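Local atomic coordinates of protein with a SET domain within carboxy region (Cryptosporidium parvum, PDB entry 4LDG), a protein that is probably a histone H4 lysine methyltransferase, of which this chain holds the carboxy-terminal piece that carries the SET domain. Residues L23-D26 against L27-K30; P32-R36 against N37-Y41; K179-E182 against E183-L187; N222-R225 against K226-I230; V234-E238 against N239-L243. All blocks are in the same frame, centred on the assembly; numbering follows the deposited sequence. Where two conformers were deposited one is given.

All five contacts are local, each joining neighbouring pieces of chain. Contacts 1 and 2 share helix 15-36: the first is a stretch of the helix itself, the second the Schellman end that closes it, and they touch where Leu27 CD2 meets Phe34 CE2 at 3.6 Å. Contacts 3, 4 and 5 lie within the SET domain. Contacts 3 and 4 are surface contacts, a helix turn and a tight loop, whereas 1, 2 and 5 are partly buried. Contact 4 runs straight on toward the hairpin of contact 5. Chemistry follows place: helical backbone bonds are joined by a salt bridge in 1 and by asparagine and tyrosine-glutamate bonds in 2; 4 has one serine bond, 5 paired strands.

Contact 1: residues L23-D26 against L27-K30; sequences LIQD and LYSK
Ile24 and Tyr28 pack one helical turn apart in the middle of helix 15-36, a local i to i+4 contact. Their side chains lie side by side and point the same way. The CG2 branch of Ile24 sits over one face of the Tyr28 ring in a CH-pi contact, 4.0 Å from the ring centroid and displaced toward the rim, with Tyr28 CZ its closest ring atom at 3.7 Å. Its chi1 of -75° places CG1 beside the backbone N and leaves CG2 anti to it, the branch that lies over the ring. Gln25 meets the same ring at its edge: its NE2 lies 3.9 Å from Tyr28 CD2, with the amide plane almost perpendicular to the ring. The alpha-helical i to i+4 bonds, such as Tyr28 N to Ile24 O at 2.9 Å, serve Leu27, Tyr28 and Ser29 and weaken at Lys30. Another flank carries a salt bridge, Lys30 NZ to Asp26 OD2 at 3.1 Å, reached on the syn side of the oxygen. Because Asp26 has two modelled conformers, this bond is less certain. On the buried side, Leu23 rests on strand 140-143 and Leu27 on Cys139 and Tyr41.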
# COMPACT_ATOMS: atom_id res chain seq x y z
N LEU A 23 -9.69 -8.35 -3.95
CA LEU A 23 -8.69 -8.78 -2.97
C LEU A 23 -8.71 -10.28 -2.76
O LEU A 23 -7.66 -10.89 -2.70
CB LEU A 23 -8.86 -8.04 -1.64
CG LEU A 23 -8.59 -6.55 -1.77
CD1 LEU A 23 -8.98 -5.86 -0.46
CD2 LEU A 23 -7.14 -6.24 -2.16
N ILE A 24 -9.91 -10.86 -2.65
CA ILE A 24 -10.05 -12.32 -2.50
C ILE A 24 -9.46 -13.05 -3.72
O ILE A 24 -8.75 -14.04 -3.58
CB ILE A 24 -11.53 -12.73 -2.26
CG1 ILE A 24 -11.93 -12.38 -0.83
CG2 ILE A 24 -11.73 -14.22 -2.47
CD1 ILE A 24 -13.41 -12.38 -0.55
N GLN A 25 -9.75 -12.53 -4.90
CA GLN A 25 -9.24 -13.09 -6.14
C GLN A 25 -7.71 -13.00 -6.20
O GLN A 25 -7.04 -13.96 -6.63
CB GLN A 25 -9.88 -12.38 -7.35
CG GLN A 25 -9.89 -13.22 -8.60
CD GLN A 25 -10.60 -14.54 -8.38
OE1 GLN A 25 -11.69 -14.59 -7.81
NE2 GLN A 25 -9.98 -15.63 -8.83
N ASP A 26 -7.16 -11.87 -5.76
CA ASP A 26 -5.70 -11.70 -5.66
C ASP A 26 -5.13 -12.78 -4.76
O ASP A 26 -4.15 -13.45 -5.12
CB ASP A 26 -5.32 -10.33 -5.07
CG ASP A 26 -3.82 -10.07 -5.11
OD1 ASP A 26 -3.22 -10.28 -6.19
OD2 ASP A 26 -3.24 -9.63 -4.07
N LEU A 27 -5.76 -12.96 -3.61
CA LEU A 27 -5.33 -14.00 -2.67
C LEU A 27 -5.34 -15.36 -3.37
O LEU A 27 -4.34 -16.06 -3.35
CB LEU A 27 -6.24 -14.04 -1.44
CG LEU A 27 -5.74 -14.58 -0.08
CD1 LEU A 27 -6.81 -15.43 0.56
CD2 LEU A 27 -4.47 -15.40 -0.15
N TYR A 28 -6.46 -15.71 -4.02
CA TYR A 28 -6.55 -17.00 -4.73
C TYR A 28 -5.41 -17.23 -5.72
O TYR A 28 -4.94 -18.35 -5.86
CB TYR A 28 -7.87 -17.13 -5.50
CG TYR A 28 -9.12 -17.36 -4.69
CD1 TYR A 28 -9.09 -17.56 -3.31
CD2 TYR A 28 -10.37 -17.41 -5.33
CE1 TYR A 28 -10.26 -17.77 -2.59
CE2 TYR A 28 -11.54 -17.63 -4.61
CZ TYR A 28 -11.48 -17.81 -3.25
OH TYR A 28 -12.63 -18.03 -2.54
N SER A 29 -5.00 -16.17 -6.41
CA SER A 29 -3.94 -16.27 -7.41
C SER A 29 -2.56 -16.53 -6.82
O SER A 29 -1.67 -17.01 -7.50
CB SER A 29 -3.90 -15.01 -8.27
OG SER A 29 -4.86 -15.11 -9.32
N LYS A 30 -2.39 -16.22 -5.54
CA LYS A 30 -1.11 -16.41 -4.85
C LYS A 30 -1.05 -17.70 -4.00
O LYS A 30 0.01 -18.06 -3.48
CB LYS A 30 -0.82 -15.19 -3.97
CG LYS A 30 -0.55 -13.91 -4.77
CD LYS A 30 -0.68 -12.66 -3.92
CE LYS A 30 -0.29 -11.41 -4.69
NZ LYS A 30 -0.17 -10.20 -3.82

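Contact 2: residues P32-R36 against N37-Y41; sequences PYFER and NGIEY
Ile39 N returns to Phe34 O at 2.9 Å and Gly38 N to Glu35 O at 3.2 Å, the pair of bonds that makes a Schellman motif at the end of helix 15-36, with Gly38 at positive phi (56°) as its C-prime residue. Just before it, Asn37 holds Tyr33 O twice, through its own backbone N and through its side-chain ND2, the two donors approaching from opposite faces of the carbonyl plane. The ND2 bond is 3.2 Å long and fairly straight at 159°, and it lies close to the amide plane. The same ND2 also stands over one face of the Tyr33 ring, 3.2 Å from CE1. Beyond the turn, Ile39 CD1 reaches Tyr33 CE2 at 3.8 Å, while its CG2 branch packs on Phe34. Tyr41 brings CB against Phe34 CD2 at 3.7 Å. With CG set between the backbone N and the carbonyl carbon (chi1 56°), its ring runs across the last turn of the helix and its hydroxyl donates to Glu35 OE2 at 2.9 Å, coming in on the anti side and well out of the carboxylate plane. Tyr33 OH goes on to His113 ND1. Phe34 and Tyr41 both close on Leu27, about two helical turns before Phe34, and Phe34 also touches Ser156 in the loop beyond strand 151-154.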
# COMPACT_ATOMS: atom_id res chain seq x y z
N PRO A 32 -1.11 -21.01 -4.77
CA PRO A 32 -0.11 -21.98 -5.19
C PRO A 32 1.32 -21.61 -4.74
O PRO A 32 2.09 -22.49 -4.35
CB PRO A 32 -0.20 -21.95 -6.73
CG PRO A 32 -1.53 -21.36 -7.03
CD PRO A 32 -1.75 -20.36 -5.93
N TYR A 33 1.64 -20.32 -4.78
CA TYR A 33 2.93 -19.85 -4.28
C TYR A 33 3.02 -19.97 -2.75
O TYR A 33 4.05 -20.40 -2.24
CB TYR A 33 3.23 -18.41 -4.75
CG TYR A 33 4.38 -17.76 -4.01
CD1 TYR A 33 5.69 -17.85 -4.48
CD2 TYR A 33 4.16 -17.07 -2.82
CE1 TYR A 33 6.74 -17.27 -3.79
CE2 TYR A 33 5.21 -16.49 -2.13
CZ TYR A 33 6.49 -16.59 -2.61
OH TYR A 33 7.52 -16.01 -1.91
N PHE A 34 1.97 -19.60 -2.02
CA PHE A 34 1.97 -19.77 -0.55
C PHE A 34 2.13 -21.25 -0.16
O PHE A 34 2.90 -21.58 0.75
CB PHE A 34 0.70 -19.19 0.11
CG PHE A 34 0.55 -17.69 -0.05
CD1 PHE A 34 1.64 -16.84 0.06
CD2 PHE A 34 -0.70 -17.13 -0.30
CE1 PHE A 34 1.49 -15.46 -0.11
CE2 PHE A 34 -0.85 -15.77 -0.47
CZ PHE A 34 0.24 -14.92 -0.37
N GLU A 35 1.43 -22.13 -0.86
CA GLU A 35 1.48 -23.55 -0.52
C GLU A 35 2.84 -24.16 -0.83
O GLU A 35 3.41 -24.83 0.02
CB GLU A 35 0.35 -24.32 -1.21
CG GLU A 35 -0.93 -24.29 -0.38
CD GLU A 35 -2.11 -24.96 -1.06
OE1 GLU A 35 -1.97 -25.45 -2.21
OE2 GLU A 35 -3.20 -24.98 -0.42
N ARG A 36 3.39 -23.88 -2.01
CA ARG A 36 4.76 -24.30 -2.32
C ARG A 36 5.79 -23.84 -1.30
O ARG A 36 6.74 -24.56 -1.04
CB ARG A 36 5.19 -23.83 -3.70
CG ARG A 36 5.01 -24.88 -4.77
CD ARG A 36 5.53 -24.42 -6.12
NE ARG A 36 4.79 -23.25 -6.60
CZ ARG A 36 4.39 -23.05 -7.86
NH1 ARG A 36 4.65 -23.94 -8.82
NH2 ARG A 36 3.73 -21.94 -8.15
N ASN A 37 5.60 -22.65 -0.72
CA ASN A 37 6.59 -22.10 0.22
C ASN A 37 6.25 -22.25 1.70
O ASN A 37 6.90 -21.65 2.54
CB ASN A 37 6.85 -20.63 -0.11
CG ASN A 37 7.79 -20.47 -1.28
OD1 ASN A 37 9.00 -20.64 -1.14
ND2 ASN A 37 7.25 -20.15 -2.45
N GLY A 38 5.25 -23.08 2.01
CA GLY A 38 4.80 -23.29 3.39
C GLY A 38 4.38 -22.03 4.13
O GLY A 38 4.56 -21.93 5.34
N ILE A 39 3.83 -21.06 3.41
CA ILE A 39 3.44 -19.79 4.01
C ILE A 39 1.96 -19.81 4.39
O ILE A 39 1.11 -20.09 3.55
CB ILE A 39 3.71 -18.60 3.03
CG1 ILE A 39 5.19 -18.56 2.62
CG2 ILE A 39 3.28 -17.28 3.66
CD1 ILE A 39 5.49 -17.60 1.49
N GLU A 40 1.65 -19.51 5.64
CA GLU A 40 0.26 -19.41 6.09
C GLU A 40 -0.48 -18.24 5.39
O GLU A 40 0.03 -17.11 5.35
CB GLU A 40 0.18 -19.22 7.61
CG GLU A 40 -1.14 -19.70 8.21
CD GLU A 40 -1.46 -19.15 9.60
OE1 GLU A 40 -2.48 -19.60 10.17
OE2 GLU A 40 -0.74 -18.26 10.13
N TYR A 41 -1.66 -18.54 4.85
CA TYR A 41 -2.55 -17.52 4.26
C TYR A 41 -3.93 -17.61 4.93
O TYR A 41 -4.23 -18.60 5.59
CB TYR A 41 -2.66 -17.71 2.76
CG TYR A 41 -3.12 -19.09 2.33
CD1 TYR A 41 -4.46 -19.34 2.04
CD2 TYR A 41 -2.21 -20.14 2.18
CE1 TYR A 41 -4.88 -20.61 1.64
CE2 TYR A 41 -2.63 -21.40 1.78
CZ TYR A 41 -3.96 -21.62 1.51
OH TYR A 41 -4.37 -22.87 1.10

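Contact 3: residues K179-E182 against E183-L187; sequences KELE and EKYAL
Tyr185 N to Leu181 O, at 3.0 Å and nearly straight (173°), is one of four i to i+4 bonds by which 179-182 runs into 183-187 as continuous alpha helix. Glu183 N to Lys179 O, Lys184 N to Glu180 O and Ala186 N to Glu182 O are the others. This is the last part of helix 175-187, a surface helix of the SET domain. Leu181 is where the side chains meet. Its CD2 methyl touches two residues of the next turn, Lys184 CE at 3.7 Å and the phenol end of Tyr185, with Tyr185 CZ at 3.9 Å. All three side chains point the same way. Lys184 starts off opposite its backbone N (chi1 167°) and then bends at chi3 and chi4, which lays CE against Leu181 CD2, with NZ just beyond it. Tyr185 is the buried member: its ring packs against Met194 of strand 194-199 and against the loops at Arg190 and Cys192, and its hydroxyl bonds to Asp207 OD2. Glu182 OE1 is bonded to Tyr196 OH, so both residues tie the helix to the strands beside it. Lys179 meets Tyr196 as well, in a cation-pi contact. At the phenol end, the CD2 methyl of Leu181 comes to 3.6 Å from Tyr185 OH.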
# COMPACT_ATOMS: atom_id res chain seq x y z
N LYS A 179 -8.47 22.31 0.78
CA LYS A 179 -9.31 22.83 1.84
C LYS A 179 -10.76 23.03 1.37
O LYS A 179 -11.70 22.69 2.12
CB LYS A 179 -8.70 24.09 2.45
CG LYS A 179 -7.83 23.81 3.69
CD LYS A 179 -6.46 23.26 3.34
CE LYS A 179 -5.52 23.31 4.54
NZ LYS A 179 -5.87 22.34 5.62
N GLU A 180 -10.96 23.53 0.15
CA GLU A 180 -12.32 23.69 -0.38
C GLU A 180 -13.00 22.32 -0.52
O GLU A 180 -14.18 22.17 -0.17
CB GLU A 180 -12.34 24.42 -1.73
CG GLU A 180 -12.09 25.93 -1.64
CD GLU A 180 -11.95 26.60 -3.01
OE1 GLU A 180 -10.82 27.04 -3.36
OE2 GLU A 180 -12.97 26.68 -3.74
N LEU A 181 -12.26 21.34 -1.02
CA LEU A 181 -12.77 19.96 -1.08
C LEU A 181 -13.17 19.44 0.29
O LEU A 181 -14.18 18.78 0.44
CB LEU A 181 -11.75 18.99 -1.69
CG LEU A 181 -11.83 18.77 -3.21
CD1 LEU A 181 -10.62 17.99 -3.68
CD2 LEU A 181 -13.11 18.04 -3.60
N GLU A 182 -12.35 19.75 1.27
CA GLU A 182 -12.61 19.33 2.62
C GLU A 182 -13.92 19.93 3.07
O GLU A 182 -14.76 19.22 3.59
CB GLU A 182 -11.47 19.76 3.56
CG GLU A 182 -11.12 18.72 4.58
CD GLU A 182 -9.93 19.11 5.43
OE1 GLU A 182 -8.96 19.67 4.89
OE2 GLU A 182 -9.96 18.83 6.65
N GLU A 183 -14.12 21.22 2.84
CA GLU A 183 -15.38 21.87 3.20
C GLU A 183 -16.60 21.26 2.50
O GLU A 183 -17.65 21.13 3.11
CB GLU A 183 -15.31 23.38 2.98
CG GLU A 183 -14.51 24.10 4.06
CD GLU A 183 -14.16 25.55 3.73
OE1 GLU A 183 -12.95 25.81 3.48
OE2 GLU A 183 -15.06 26.42 3.74
N LYS A 184 -16.46 20.89 1.23
CA LYS A 184 -17.57 20.30 0.48
C LYS A 184 -17.96 18.93 1.04
O LYS A 184 -19.14 18.65 1.23
CB LYS A 184 -17.23 20.22 -1.03
CG LYS A 184 -18.18 19.35 -1.87
CD LYS A 184 -17.97 19.53 -3.38
CE LYS A 184 -16.73 18.80 -3.89
NZ LYS A 184 -17.02 17.46 -4.48
N TYR A 185 -16.98 18.09 1.31
CA TYR A 185 -17.28 16.80 1.93
C TYR A 185 -17.98 16.98 3.28
O TYR A 185 -18.97 16.33 3.55
CB TYR A 185 -16.04 15.92 2.09
CG TYR A 185 -15.34 15.55 0.78
CD1 TYR A 185 -16.06 15.10 -0.32
CD2 TYR A 185 -13.96 15.62 0.67
CE1 TYR A 185 -15.44 14.78 -1.51
CE2 TYR A 185 -13.33 15.26 -0.50
CZ TYR A 185 -14.07 14.85 -1.59
OH TYR A 185 -13.42 14.52 -2.76
N ALA A 186 -17.50 17.90 4.11
CA ALA A 186 -18.13 18.11 5.42
C ALA A 186 -19.57 18.58 5.26
O ALA A 186 -20.46 18.06 5.91
CB ALA A 186 -17.34 19.09 6.27
N LEU A 187 -19.80 19.53 4.34
CA LEU A 187 -21.14 20.10 4.12
C LEU A 187 -22.16 19.07 3.58
O LEU A 187 -23.34 19.15 3.88
CB LEU A 187 -21.04 21.32 3.19
CG LEU A 187 -22.32 22.09 2.81
CD1 LEU A 187 -23.04 22.62 4.05
CD2 LEU A 187 -22.02 23.22 1.84

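Contact 4: residues N222-R225 against K226-I230; sequences NHSR and KNPNI
Ser224 turns its CB toward the following residues and its hydroxyl reaches across the turn to accept from Asn227 N, 2.8 Å away at an N-H...O angle of 158°. OG lies opposite its own backbone N (chi1 169°), a torsion that carries it toward Asn227 N. The bond is of the kind a serine makes at a helix N-terminus, with the N-H of the residue three further on, but no helix follows: Arg225 and Lys226 take helical backbone angles, Asn227 leaves them, and Pro228 has no N-H to offer. Pro228 instead lays its ring against the carbonyl oxygens, CB 3.5 Å from Ser224 O and CD 3.6 Å from Arg225 O. Arg225 and Lys226 aim their CB atoms away from the turn, while Asn227 CB passes 3.7 Å from Ser224 OG. Asn-His-Ser belongs to a conserved motif of SET domains, and the weakly bonded strand 222-223 runs parallel to 258-259, consistent with their pseudoknot. At the far end, Asn229 OD1 bonds to Leu258 N and its ND2 to Glu256 O. The chemistry implies that a single bond across the bend ties Ser224 OG to Asn227 N, while backbone and asparagine bonds hold the ends to 256-259.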
# COMPACT_ATOMS: atom_id res chain seq x y z
N ASN A 222 -7.51 1.59 9.45
CA ASN A 222 -7.84 2.27 10.70
C ASN A 222 -6.64 2.85 11.43
O ASN A 222 -5.47 2.53 11.15
CB ASN A 222 -8.61 1.33 11.64
CG ASN A 222 -9.96 0.96 11.08
OD1 ASN A 222 -10.68 1.80 10.56
ND2 ASN A 222 -10.27 -0.30 11.12
N HIS A 223 -6.97 3.69 12.40
CA HIS A 223 -6.00 4.49 13.09
C HIS A 223 -5.65 3.92 14.44
O HIS A 223 -6.52 3.44 15.15
CB HIS A 223 -6.58 5.89 13.30
CG HIS A 223 -5.79 6.71 14.27
ND1 HIS A 223 -4.58 7.26 13.93
CD2 HIS A 223 -6.02 7.05 15.56
CE1 HIS A 223 -4.10 7.93 14.96
NE2 HIS A 223 -4.96 7.81 15.96
N SER A 224 -4.37 3.97 14.79
CA SER A 224 -3.91 3.71 16.14
C SER A 224 -2.58 4.40 16.47
O SER A 224 -1.57 4.21 15.78
CB SER A 224 -3.78 2.22 16.39
OG SER A 224 -3.10 2.06 17.63
N ARG A 225 -2.58 5.18 17.54
CA ARG A 225 -1.33 5.78 18.04
C ARG A 225 -0.52 4.82 18.93
O ARG A 225 0.70 4.90 18.98
CB ARG A 225 -1.56 7.08 18.80
CG ARG A 225 -0.24 7.81 19.10
CD ARG A 225 -0.43 9.29 19.38
NE ARG A 225 -0.70 9.54 20.80
CZ ARG A 225 0.18 10.03 21.68
NH1 ARG A 225 1.42 10.35 21.32
NH2 ARG A 225 -0.19 10.19 22.95
N LYS A 226 -1.21 3.93 19.62
CA LYS A 226 -0.56 3.04 20.55
C LYS A 226 -0.02 1.81 19.86
O LYS A 226 1.01 1.30 20.25
CB LYS A 226 -1.54 2.62 21.67
CG LYS A 226 -0.92 1.67 22.67
CD LYS A 226 -1.78 1.45 23.91
CE LYS A 226 -1.01 0.64 24.96
NZ LYS A 226 -1.77 0.54 26.24
N ASN A 227 -0.72 1.31 18.85
CA ASN A 227 -0.33 0.02 18.28
C ASN A 227 -0.22 -0.03 16.76
O ASN A 227 -0.61 -1.03 16.14
CB ASN A 227 -1.32 -1.04 18.75
CG ASN A 227 -1.32 -1.19 20.23
OD1 ASN A 227 -0.28 -1.51 20.82
ND2 ASN A 227 -2.47 -0.95 20.87
N PRO A 228 0.34 1.02 16.14
CA PRO A 228 0.42 0.96 14.68
C PRO A 228 1.39 -0.11 14.26
O PRO A 228 2.35 -0.40 15.01
CB PRO A 228 0.93 2.33 14.29
CG PRO A 228 1.71 2.79 15.46
CD PRO A 228 1.11 2.16 16.68
N ASN A 229 1.15 -0.69 13.10
CA ASN A 229 2.11 -1.66 12.58
C ASN A 229 2.65 -1.35 11.20
O ASN A 229 3.42 -2.14 10.68
CB ASN A 229 1.56 -3.07 12.65
CG ASN A 229 0.26 -3.23 11.92
OD1 ASN A 229 -0.12 -2.41 11.09
ND2 ASN A 229 -0.41 -4.33 12.20
N ILE A 230 2.25 -0.20 10.64
CA ILE A 230 2.81 0.31 9.40
C ILE A 230 3.13 1.79 9.54
O ILE A 230 2.63 2.45 10.44
CB ILE A 230 1.88 0.10 8.23
CG1 ILE A 230 0.59 0.89 8.39
CG2 ILE A 230 1.56 -1.37 8.07
CD1 ILE A 230 -0.36 0.67 7.23

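Contact 5: residues V234-E238 against N239-L243; sequences VLMIE and NTPRL
Ile237 and Thr240 close a two-residue beta hairpin, joining strand 230-237 to strand 240-247 through a type I' turn in which Glu238 and Asn239 both take positive phi. Ile237 N to Thr240 O is almost straight at 3.0 Å, whereas the return bond, Thr240 N to Ile237 O at 3.1 Å, comes from well above the carbonyl plane. Two residues further from the turn, Leu235 and Arg242 form the next hydrogen-bonded pair, with Arg242 N to Leu235 O at 2.8 Å. Between them Met236 faces Pro241 in a non-hydrogen-bonded pair, a site where the proline's missing N-H costs no bond to strand 234-237. Val234, Met236, Pro241 and Leu243 share one face of the sheet. In Met236 chi2 (-60°) brings the sulfur over the proline, SD to Pro241 CB 3.7 Å, and chi3 (-67°) turns CE toward Pro241 N. Val234 spreads its two methyls, CG1 to Pro241 CB at 3.8 Å and CG2 to Leu243 CD1 at 3.7 Å. This face packs on strands 194-199 and 202-207, against Phe197 and Tyr204. On the other face the Ile237 and Arg242 side chains cross at about a right angle, Ile237 CD1 4.1 Å from Arg242 CG, and Leu235 rests on helix 121-134. Arg242 NE pairs with Glu166, and NH1 donates in the guanidinium plane, at 2.8 Å, to the oxygen of a water that itself donates to Ile237 O.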
# COMPACT_ATOMS: atom_id res chain seq x y z
N VAL A 234 7.69 8.10 1.10
CA VAL A 234 7.39 8.73 -0.18
C VAL A 234 8.57 8.50 -1.11
O VAL A 234 9.70 8.57 -0.68
CB VAL A 234 7.12 10.25 -0.05
CG1 VAL A 234 6.99 10.89 -1.43
CG2 VAL A 234 5.83 10.50 0.71
N LEU A 235 8.27 8.19 -2.37
CA LEU A 235 9.23 8.24 -3.45
C LEU A 235 8.76 9.25 -4.46
O LEU A 235 7.60 9.21 -4.89
CB LEU A 235 9.35 6.89 -4.17
CG LEU A 235 10.03 5.72 -3.45
CD1 LEU A 235 10.21 4.56 -4.42
CD2 LEU A 235 11.36 6.10 -2.81
N MET A 236 9.68 10.11 -4.87
CA MET A 236 9.43 11.00 -5.99
C MET A 236 9.75 10.21 -7.24
O MET A 236 10.87 9.78 -7.40
CB MET A 236 10.31 12.25 -5.92
CG MET A 236 10.14 13.03 -4.63
SD MET A 236 8.46 13.65 -4.35
CE MET A 236 8.35 14.84 -5.68
N ILE A 237 8.74 9.99 -8.09
CA ILE A 237 8.88 9.24 -9.31
C ILE A 237 8.29 10.10 -10.40
O ILE A 237 7.14 10.49 -10.31
CB ILE A 237 8.14 7.91 -9.26
CG1 ILE A 237 8.86 6.98 -8.31
CG2 ILE A 237 8.06 7.29 -10.65
CD1 ILE A 237 8.09 5.74 -7.94
N GLU A 238 9.09 10.41 -11.42
CA GLU A 238 8.62 11.21 -12.55
C GLU A 238 7.91 12.50 -12.07
O GLU A 238 6.85 12.88 -12.56
CB GLU A 238 7.75 10.35 -13.47
CG GLU A 238 8.56 9.29 -14.22
CD GLU A 238 7.71 8.31 -15.03
OE1 GLU A 238 7.31 7.24 -14.49
OE2 GLU A 238 7.46 8.60 -16.23
N ASN A 239 8.53 13.14 -11.08
CA ASN A 239 8.15 14.46 -10.57
C ASN A 239 6.96 14.51 -9.61
O ASN A 239 6.52 15.58 -9.20
CB ASN A 239 7.93 15.43 -11.73
CG ASN A 239 9.22 16.08 -12.17
OD1 ASN A 239 10.09 15.43 -12.74
ND2 ASN A 239 9.37 17.36 -11.85
N THR A 240 6.47 13.32 -9.25
CA THR A 240 5.21 13.11 -8.56
C THR A 240 5.47 12.28 -7.29
O THR A 240 6.08 11.19 -7.35
CB THR A 240 4.28 12.33 -9.49
OG1 THR A 240 3.91 13.18 -10.57
CG2 THR A 240 3.03 11.82 -8.79
N PRO A 241 5.06 12.79 -6.13
CA PRO A 241 5.26 11.99 -4.93
C PRO A 241 4.31 10.82 -4.98
O PRO A 241 3.17 11.00 -5.36
CB PRO A 241 4.85 12.93 -3.81
CG PRO A 241 3.85 13.84 -4.43
CD PRO A 241 4.33 14.04 -5.84
N ARG A 242 4.81 9.64 -4.61
CA ARG A 242 4.02 8.43 -4.44
C ARG A 242 4.14 8.01 -3.00
O ARG A 242 5.27 7.68 -2.51
CB ARG A 242 4.54 7.31 -5.34
CG ARG A 242 4.76 7.75 -6.79
CD ARG A 242 3.45 8.09 -7.48
NE ARG A 242 2.66 6.87 -7.63
CZ ARG A 242 2.67 6.08 -8.70
NH1 ARG A 242 3.43 6.36 -9.77
NH2 ARG A 242 1.94 4.98 -8.70
N LEU A 243 2.99 7.97 -2.32
CA LEU A 243 2.95 7.72 -0.88
C LEU A 243 2.53 6.28 -0.66
O LEU A 243 1.54 5.80 -1.26
CB LEU A 243 1.94 8.69 -0.23
CG LEU A 243 1.61 8.62 1.28
CD1 LEU A 243 2.81 9.02 2.13
CD2 LEU A 243 0.42 9.51 1.58
O HOH W 1 4.83 8.64 -10.62